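Local coordinates for chitin oligosaccharide binding protein NagB2 (Paenibacillus sp. FPU-7, PDB 7EHU) that binds chitin oligosaccharides such as N,N'-diacetylchitobiose and N,N',N''-triacetylchitotriose, probably as the extracellular solute-binding component of an ABC-type sugar importer, at residues S206-T211 with D234-L239; E215-F220 with A383-F388. All coordinates share one frame; numbering follows the deposited sequence. Where two conformers were deposited one is given.

Interaction 1: residues S206-T211 with D234-L239; sequences SLFVAT and DGFKRL
Leu207 lays its branched end over one turn of the facing helix, across Gly235, Arg238 and Leu239, in a helix-helix packing within a lobe of the periplasmic-binding-protein fold. The segments cross at 133°, with axes only 8.0 Å apart. Glycine makes that closeness possible: Gly235 CA lies 4.3 Å from Phe208 CA, and a beta carbon on Gly235 would run into the backbone there. The two methyls of Leu207 divide the work, CD1 resting 3.7 Å from Leu239 CA while CD2 meets the aliphatic CB of Arg238 at 3.8 Å. Leucine suits the place because its fork reaches two successive residues at once.

On one flank, Phe208 and Phe236 lie side by side and point the same way, with Phe208 CD2 3.6 Å from Phe236 CZ, an oblique, apolar aromatic contact. Leu400 and Val404 of helix 394-408 and Leu417 and Val418 of helix 414-430 also pack on Phe236.

The other flank is more polar. Thr211 has OG1 between its backbone N and carbonyl carbon (chi1 56°), and this hydroxyl is hydrogen-bonded to Ala231 O. Its methyl CG2 instead lies against the Asp234-Arg238 salt bridge, 3.6 Å from Arg238 NE, the two side chains running in opposite directions. Trp170 adds a cation-pi partner for Arg238. Within the bridge, Arg238 NH2 donates to the syn lone pair of Asp234 OD1 at 3.2 Å, and that oxygen lies only 7° out of the guanidinium plane.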
ATOM      1  N   SER A 206       6.191   9.197   4.054  1.00 10.67           N
ATOM      2  CA  SER A 206       7.207   9.767   3.176  1.00 10.68           C
ATOM      3  C   SER A 206       7.788  11.060   3.734  1.00 11.88           C
ATOM      4  O   SER A 206       8.970  11.331   3.515  1.00 12.28           O
ATOM      5  CB  SER A 206       6.705   9.910   1.742  1.00 10.87           C
ATOM      6  OG  SER A 206       6.730   8.658   1.079  1.00 10.45           O
ATOM      7  N   LEU A 207       6.989  11.845   4.469  1.00 11.30           N
ATOM      8  CA  LEU A 207       7.509  13.045   5.116  1.00 12.30           C
ATOM      9  C   LEU A 207       8.572  12.710   6.150  1.00 12.50           C
ATOM     10  O   LEU A 207       9.655  13.295   6.136  1.00 12.75           O
ATOM     11  CB  LEU A 207       6.386  13.843   5.760  1.00 13.27           C
ATOM     12  CG  LEU A 207       5.811  14.937   4.870  1.00 14.84           C
ATOM     13  CD1 LEU A 207       4.458  15.402   5.414  1.00 16.89           C
ATOM     14  CD2 LEU A 207       6.769  16.102   4.785  1.00 16.61           C
ATOM     15  N   PHE A 208       8.278  11.784   7.075  1.00 11.69           N
ATOM     16  CA  PHE A 208       9.243  11.546   8.151  1.00 12.87           C
ATOM     17  C   PHE A 208      10.457  10.752   7.684  1.00 12.58           C
ATOM     18  O   PHE A 208      11.521  10.874   8.292  1.00 14.50           O
ATOM     19  CB  PHE A 208       8.629  11.072   9.483  1.00 13.54           C
ATOM     20  CG  PHE A 208       7.994   9.695   9.497  1.00 12.92           C
ATOM     21  CD1 PHE A 208       8.751   8.533   9.420  1.00 15.21           C
ATOM     22  CD2 PHE A 208       6.630   9.562   9.736  1.00 13.75           C
ATOM     23  CE1 PHE A 208       8.135   7.284   9.519  1.00 15.15           C
ATOM     24  CE2 PHE A 208       6.034   8.322   9.825  1.00 14.92           C
ATOM     25  CZ  PHE A 208       6.784   7.200   9.714  1.00 14.75           C
ATOM     26  N   VAL A 209      10.341   9.970   6.611  1.00 12.63           N
ATOM     27  CA  VAL A 209      11.541   9.385   6.031  1.00 12.88           C
ATOM     28  C   VAL A 209      12.346  10.466   5.321  1.00 14.00           C
ATOM     29  O   VAL A 209      13.580  10.484   5.390  1.00 14.42           O
ATOM     30  CB  VAL A 209      11.194   8.174   5.140  1.00 12.67           C
ATOM     31  CG1 VAL A 209      12.410   7.724   4.317  1.00 12.75           C
ATOM     32  CG2 VAL A 209      10.629   7.020   5.991  1.00 14.24           C
ATOM     33  N   ALA A 210      11.664  11.407   4.662  1.00 14.21           N
ATOM     34  CA  ALA A 210      12.374  12.508   4.014  1.00 15.82           C
ATOM     35  C   ALA A 210      13.112  13.374   5.024  1.00 17.32           C
ATOM     36  O   ALA A 210      14.192  13.893   4.719  1.00 19.56           O
ATOM     37  CB  ALA A 210      11.411  13.379   3.203  1.00 15.16           C
ATOM     38  N   THR A 211      12.551  13.559   6.223  1.00 15.86           N
ATOM     39  CA  THR A 211      13.194  14.415   7.216  1.00 16.52           C
ATOM     40  C   THR A 211      14.204  13.674   8.081  1.00 18.43           C
ATOM     41  O   THR A 211      15.210  14.266   8.467  1.00 20.17           O
ATOM     42  CB  THR A 211      12.159  15.088   8.124  1.00 16.05           C
ATOM     43  OG1 THR A 211      11.350  14.089   8.743  1.00 15.46           O
ATOM     44  CG2 THR A 211      11.289  16.061   7.362  1.00 15.74           C
ATOM     45  N   ASP A 234      10.042  16.728  12.961  1.00 18.01           N
ATOM     46  CA  ASP A 234      10.046  17.677  11.851  1.00 18.30           C
ATOM     47  C   ASP A 234       9.071  17.240  10.755  1.00 16.72           C
ATOM     48  O   ASP A 234       8.335  18.067  10.206  1.00 17.01           O
ATOM     49  CB  ASP A 234      11.471  17.821  11.301  1.00 21.00           C
ATOM     50  CG  ASP A 234      11.571  18.818  10.152  1.00 24.97           C
ATOM     51  OD1 ASP A 234      12.521  18.727   9.360  1.00 26.77           O
ATOM     52  OD2 ASP A 234      10.739  19.740  10.083  1.00 28.23           O
ATOM     53  N   GLY A 235       9.029  15.940  10.450  1.00 16.26           N
ATOM     54  CA  GLY A 235       8.096  15.455   9.442  1.00 15.94           C
ATOM     55  C   GLY A 235       6.646  15.722   9.807  1.00 14.88           C
ATOM     56  O   GLY A 235       5.837  16.091   8.950  1.00 14.92           O
ATOM     57  N   PHE A 236       6.298  15.542  11.083  1.00 15.21           N
ATOM     58  CA  PHE A 236       4.928  15.789  11.516  1.00 15.17           C
ATOM     59  C   PHE A 236       4.630  17.270  11.577  1.00 15.54           C
ATOM     60  O   PHE A 236       3.494  17.675  11.311  1.00 15.92           O
ATOM     61  CB  PHE A 236       4.658  15.091  12.839  1.00 15.11           C
ATOM     62  CG  PHE A 236       4.572  13.608  12.695  1.00 13.97           C
ATOM     63  CD1 PHE A 236       3.455  13.015  12.130  1.00 13.75           C
ATOM     64  CD2 PHE A 236       5.631  12.801  13.054  1.00 14.60           C
ATOM     65  CE1 PHE A 236       3.384  11.635  11.962  1.00 14.47           C
ATOM     66  CE2 PHE A 236       5.553  11.428  12.889  1.00 14.68           C
ATOM     67  CZ  PHE A 236       4.429  10.848  12.337  1.00 14.93           C
ATOM     68  N   LYS A 237       5.634  18.091  11.903  1.00 16.29           N
ATOM     69  CA  LYS A 237       5.464  19.535  11.790  1.00 17.93           C
ATOM     70  C   LYS A 237       5.142  19.945  10.360  1.00 17.21           C
ATOM     71  O   LYS A 237       4.270  20.788  10.133  1.00 17.82           O
ATOM     72  CB  LYS A 237       6.692  20.283  12.318  1.00 20.61           C
ATOM     73  CG  LYS A 237       6.820  20.169  13.840  1.00 25.23           C
ATOM     74  CD  LYS A 237       7.940  20.999  14.456  1.00 30.33           C
ATOM     75  CE  LYS A 237       7.921  22.374  13.823  1.00 33.77           C
ATOM     76  NZ  LYS A 237       8.792  23.448  14.300  1.00 36.30           N
ATOM     77  N   ARG A 238       5.839  19.380   9.384  1.00 16.76           N
ATOM     78  CA  ARG A 238       5.542  19.710   7.995  1.00 16.53           C
ATOM     79  C   ARG A 238       4.154  19.218   7.578  1.00 15.76           C
ATOM     80  O   ARG A 238       3.453  19.907   6.828  1.00 15.32           O
ATOM     81  CB  ARG A 238       6.634  19.152   7.084  1.00 17.01           C
ATOM     82  CG  ARG A 238       7.989  19.858   7.215  1.00 18.15           C
ATOM     83  CD  ARG A 238       9.080  19.070   6.536  1.00 18.98           C
ATOM     84  NE  ARG A 238      10.421  19.505   6.911  1.00 19.51           N
ATOM     85  CZ  ARG A 238      11.227  20.265   6.194  1.00 21.36           C
ATOM     86  NH1 ARG A 238      10.884  20.695   4.987  1.00 22.00           N
ATOM     87  NH2 ARG A 238      12.424  20.538   6.680  1.00 22.10           N
ATOM     88  N   LEU A 239       3.760  18.017   8.011  1.00 15.03           N
ATOM     89  CA  LEU A 239       2.422  17.522   7.694  1.00 14.89           C
ATOM     90  C   LEU A 239       1.368  18.487   8.209  1.00 16.05           C
ATOM     91  O   LEU A 239       0.434  18.856   7.492  1.00 16.42           O
ATOM     92  CB  LEU A 239       2.209  16.149   8.328  1.00 15.46           C
ATOM     93  CG  LEU A 239       0.859  15.468   8.088  1.00 15.65           C
ATOM     94  CD1 LEU A 239       0.607  15.155   6.618  1.00 16.48           C
ATOM     95  CD2 LEU A 239       0.775  14.206   8.922  1.00 15.51           C
TER

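Interaction 2: residues E215-F220 with A383-F388; sequences EAQEGF and AAFPAF
Gln217 reaches from helix 214-219 to the chain just beyond strand 383-385, where its amide NE2 donates to Pro386 O at 2.9 Å. The bond is fairly straight, 160° at the hydrogen. The acceptor lies close to the glutamine's amide plane, although the donor is tilted 26° from the plane of the carbonyl. Gln217 CG sits between the backbone N and the carbonyl carbon (chi1 60°), and the chain is extended beyond it, carrying the amide out to the neighbouring loop. Glutamine suits this position because a long, uncharged side chain can offer an N-H and a C=O together.

Its OE1 lies beside the CA and CB of Phe388, 3.3 Å from Phe388 CB, and accepts a weak hydrogen bond from Asn205 ND2. Asn205 also receives Phe388 N on its OD1, so it ties the glutamine amide and the loop to helix 197-212. Phe385 crosses Gln217 at about a right angle, CD2 standing 3.7 Å from NE2. Glu218 is bent in mid-chain, and its OE1 stands 4.0 Å from Pro386 CG, a loose contact at the margin. Proline presents a compact apolar ring there while its carbonyl serves as acceptor.

Ala387, between the gripped carbonyl and Phe388, touches a bound NAG, so this loop forms part of the glycan pocket. Strand 383-385 pairs in parallel with strand 309-320, Phe385 packs on helix 197-212, and the Phe388 ring packs on Lys397 and Leu400 of helix 394-408.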
ATOM      1  N   GLU A 215      16.462   4.925   8.296  1.00 16.36           N
ATOM      2  CA  GLU A 215      16.872   4.224   9.505  0.54 17.43           C
ATOM      3  C   GLU A 215      15.970   4.551  10.690  1.00 17.72           C
ATOM      4  O   GLU A 215      15.856   3.755  11.621  1.00 18.38           O
ATOM      5  CB  GLU A 215      18.319   4.615   9.800  0.54 19.43           C
ATOM      6  CG  GLU A 215      18.521   6.105  10.097  0.54 21.15           C
ATOM      7  CD  GLU A 215      18.606   7.067   8.881  0.54 21.84           C
ATOM      8  OE1 GLU A 215      18.690   8.277   9.162  0.54 24.87           O
ATOM      9  OE2 GLU A 215      18.578   6.680   7.687  0.54 18.29           O
ATOM     10  N   ALA A 216      15.343   5.727  10.689  1.00 17.14           N
ATOM     11  CA  ALA A 216      14.492   6.092  11.820  1.00 17.75           C
ATOM     12  C   ALA A 216      13.323   5.123  11.972  1.00 16.11           C
ATOM     13  O   ALA A 216      13.047   4.648  13.075  1.00 17.02           O
ATOM     14  CB  ALA A 216      14.001   7.532  11.673  1.00 19.02           C
ATOM     15  N   GLN A 217      12.621   4.811  10.879  1.00 15.15           N
ATOM     16  CA  GLN A 217      11.488   3.902  11.013  1.00 14.64           C
ATOM     17  C   GLN A 217      11.944   2.473  11.263  1.00 15.42           C
ATOM     18  O   GLN A 217      11.207   1.697  11.876  1.00 16.05           O
ATOM     19  CB  GLN A 217      10.560   3.987   9.807  1.00 14.28           C
ATOM     20  CG  GLN A 217      11.174   3.639   8.464  1.00 13.15           C
ATOM     21  CD  GLN A 217      10.127   3.489   7.391  1.00 12.71           C
ATOM     22  OE1 GLN A 217       8.984   3.959   7.545  1.00 13.40           O
ATOM     23  NE2 GLN A 217      10.498   2.829   6.299  1.00 13.32           N
ATOM     24  N   GLU A 218      13.151   2.111  10.813  1.00 15.75           N
ATOM     25  CA  GLU A 218      13.680   0.787  11.123  1.00 15.43           C
ATOM     26  C   GLU A 218      13.958   0.644  12.611  1.00 16.07           C
ATOM     27  O   GLU A 218      13.866  -0.461  13.159  1.00 17.96           O
ATOM     28  CB  GLU A 218      14.985   0.543  10.357  1.00 17.92           C
ATOM     29  CG  GLU A 218      14.835   0.505   8.839  1.00 20.97           C
ATOM     30  CD  GLU A 218      14.238  -0.790   8.291  1.00 23.88           C
ATOM     31  OE1 GLU A 218      13.747  -0.743   7.136  1.00 23.76           O
ATOM     32  OE2 GLU A 218      14.282  -1.842   8.981  1.00 26.27           O
ATOM     33  N   GLY A 219      14.295   1.746  13.276  1.00 15.67           N
ATOM     34  CA  GLY A 219      14.712   1.694  14.659  1.00 16.55           C
ATOM     35  C   GLY A 219      13.597   1.748  15.685  1.00 15.94           C
ATOM     36  O   GLY A 219      13.840   1.389  16.840  1.00 17.23           O
ATOM     37  N   PHE A 220      12.387   2.188  15.306  1.00 14.74           N
ATOM     38  CA  PHE A 220      11.340   2.379  16.308  1.00 14.92           C
ATOM     39  C   PHE A 220      11.091   1.096  17.100  1.00 15.58           C
ATOM     40  O   PHE A 220      11.064   1.108  18.337  1.00 16.51           O
ATOM     41  CB  PHE A 220      10.027   2.852  15.682  1.00 14.35           C
ATOM     42  CG  PHE A 220      10.078   4.200  15.011  1.00 13.99           C
ATOM     43  CD1 PHE A 220      10.883   5.235  15.464  1.00 15.27           C
ATOM     44  CD2 PHE A 220       9.263   4.436  13.915  1.00 14.26           C
ATOM     45  CE1 PHE A 220      10.885   6.472  14.819  1.00 15.76           C
ATOM     46  CE2 PHE A 220       9.257   5.663  13.282  1.00 14.98           C
ATOM     47  CZ  PHE A 220      10.070   6.680  13.740  1.00 15.15           C
ATOM     48  N   ALA A 383      17.138   4.365  -3.869  1.00 15.69           N
ATOM     49  CA  ALA A 383      16.691   3.126  -3.248  1.00 14.55           C
ATOM     50  C   ALA A 383      15.233   3.294  -2.848  1.00 13.94           C
ATOM     51  O   ALA A 383      14.693   4.404  -2.841  1.00 13.44           O
ATOM     52  CB  ALA A 383      17.527   2.794  -2.010  1.00 16.04           C
ATOM     53  N   ALA A 384      14.610   2.178  -2.495  1.00 12.72           N
ATOM     54  CA  ALA A 384      13.269   2.181  -1.925  1.00 11.93           C
ATOM     55  C   ALA A 384      13.328   1.926  -0.421  1.00 11.69           C
ATOM     56  O   ALA A 384      14.313   1.396   0.105  1.00 14.20           O
ATOM     57  CB  ALA A 384      12.389   1.116  -2.584  1.00 13.09           C
ATOM     58  N   PHE A 385      12.256   2.310   0.268  1.00 10.79           N
ATOM     59  CA  PHE A 385      12.066   1.971   1.662  1.00 10.49           C
ATOM     60  C   PHE A 385      10.658   1.413   1.843  1.00  9.33           C
ATOM     61  O   PHE A 385       9.713   1.872   1.185  1.00  9.41           O
ATOM     62  CB  PHE A 385      12.285   3.170   2.603  1.00 10.22           C
ATOM     63  CG  PHE A 385      11.398   4.354   2.347  1.00  9.77           C
ATOM     64  CD1 PHE A 385      11.783   5.339   1.443  1.00 10.30           C
ATOM     65  CD2 PHE A 385      10.203   4.509   3.039  1.00 10.64           C
ATOM     66  CE1 PHE A 385      10.989   6.451   1.247  1.00 10.94           C
ATOM     67  CE2 PHE A 385       9.414   5.612   2.836  1.00 11.22           C
ATOM     68  CZ  PHE A 385       9.807   6.581   1.945  1.00 10.95           C
ATOM     69  N   PRO A 386      10.484   0.427   2.710  1.00 10.26           N
ATOM     70  CA  PRO A 386       9.153  -0.154   2.914  1.00 10.45           C
ATOM     71  C   PRO A 386       8.242   0.805   3.663  1.00 10.16           C
ATOM     72  O   PRO A 386       8.677   1.786   4.271  1.00 10.04           O
ATOM     73  CB  PRO A 386       9.455  -1.394   3.765  1.00 10.44           C
ATOM     74  CG  PRO A 386      10.653  -0.990   4.560  1.00 11.40           C
ATOM     75  CD  PRO A 386      11.489  -0.151   3.617  1.00 11.22           C
ATOM     76  N   ALA A 387       6.948   0.520   3.603  1.00  9.74           N
ATOM     77  CA  ALA A 387       5.996   1.259   4.418  1.00  9.91           C
ATOM     78  C   ALA A 387       6.254   0.988   5.896  1.00  9.44           C
ATOM     79  O   ALA A 387       6.632  -0.121   6.295  1.00  9.36           O
ATOM     80  CB  ALA A 387       4.567   0.882   4.070  1.00 10.31           C
ATOM     81  N   PHE A 388       6.042   2.019   6.722  1.00  9.47           N
ATOM     82  CA  PHE A 388       6.321   1.891   8.148  1.00  9.44           C
ATOM     83  C   PHE A 388       5.525   0.750   8.789  1.00  9.14           C
ATOM     84  O   PHE A 388       5.978   0.171   9.785  1.00 10.55           O
ATOM     85  CB  PHE A 388       6.050   3.212   8.887  1.00  9.95           C
ATOM     86  CG  PHE A 388       4.604   3.408   9.220  1.00 10.00           C
ATOM     87  CD1 PHE A 388       3.692   3.753   8.243  1.00 10.79           C
ATOM     88  CD2 PHE A 388       4.148   3.180  10.501  1.00 11.58           C
ATOM     89  CE1 PHE A 388       2.354   3.861   8.549  1.00 11.52           C
ATOM     90  CE2 PHE A 388       2.811   3.292  10.805  1.00 12.21           C
ATOM     91  CZ  PHE A 388       1.916   3.643   9.825  1.00 12.45           C
TER

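How the interactions relate
Both contacts are largely buried, and helix 197-212 joins them. It supplies residues 206-211 to interaction 1, while another side of it packs on interaction 2, with Val209 CG1 3.6 Å from Phe385 CE1. Along the chain the segments alternate, helix 214-219 falling between the two helices of interaction 1. Their chemistry differs with location. Interaction 1 is close, mainly apolar helix packing, with a salt bridge on its more exposed flank and the Phe208 side chain about 10 Å from a bound NAG. Interaction 2 joins a helix to a loop through a glutamine amide and buries less surface, yet it contains Ala387, which lines the sugar pocket.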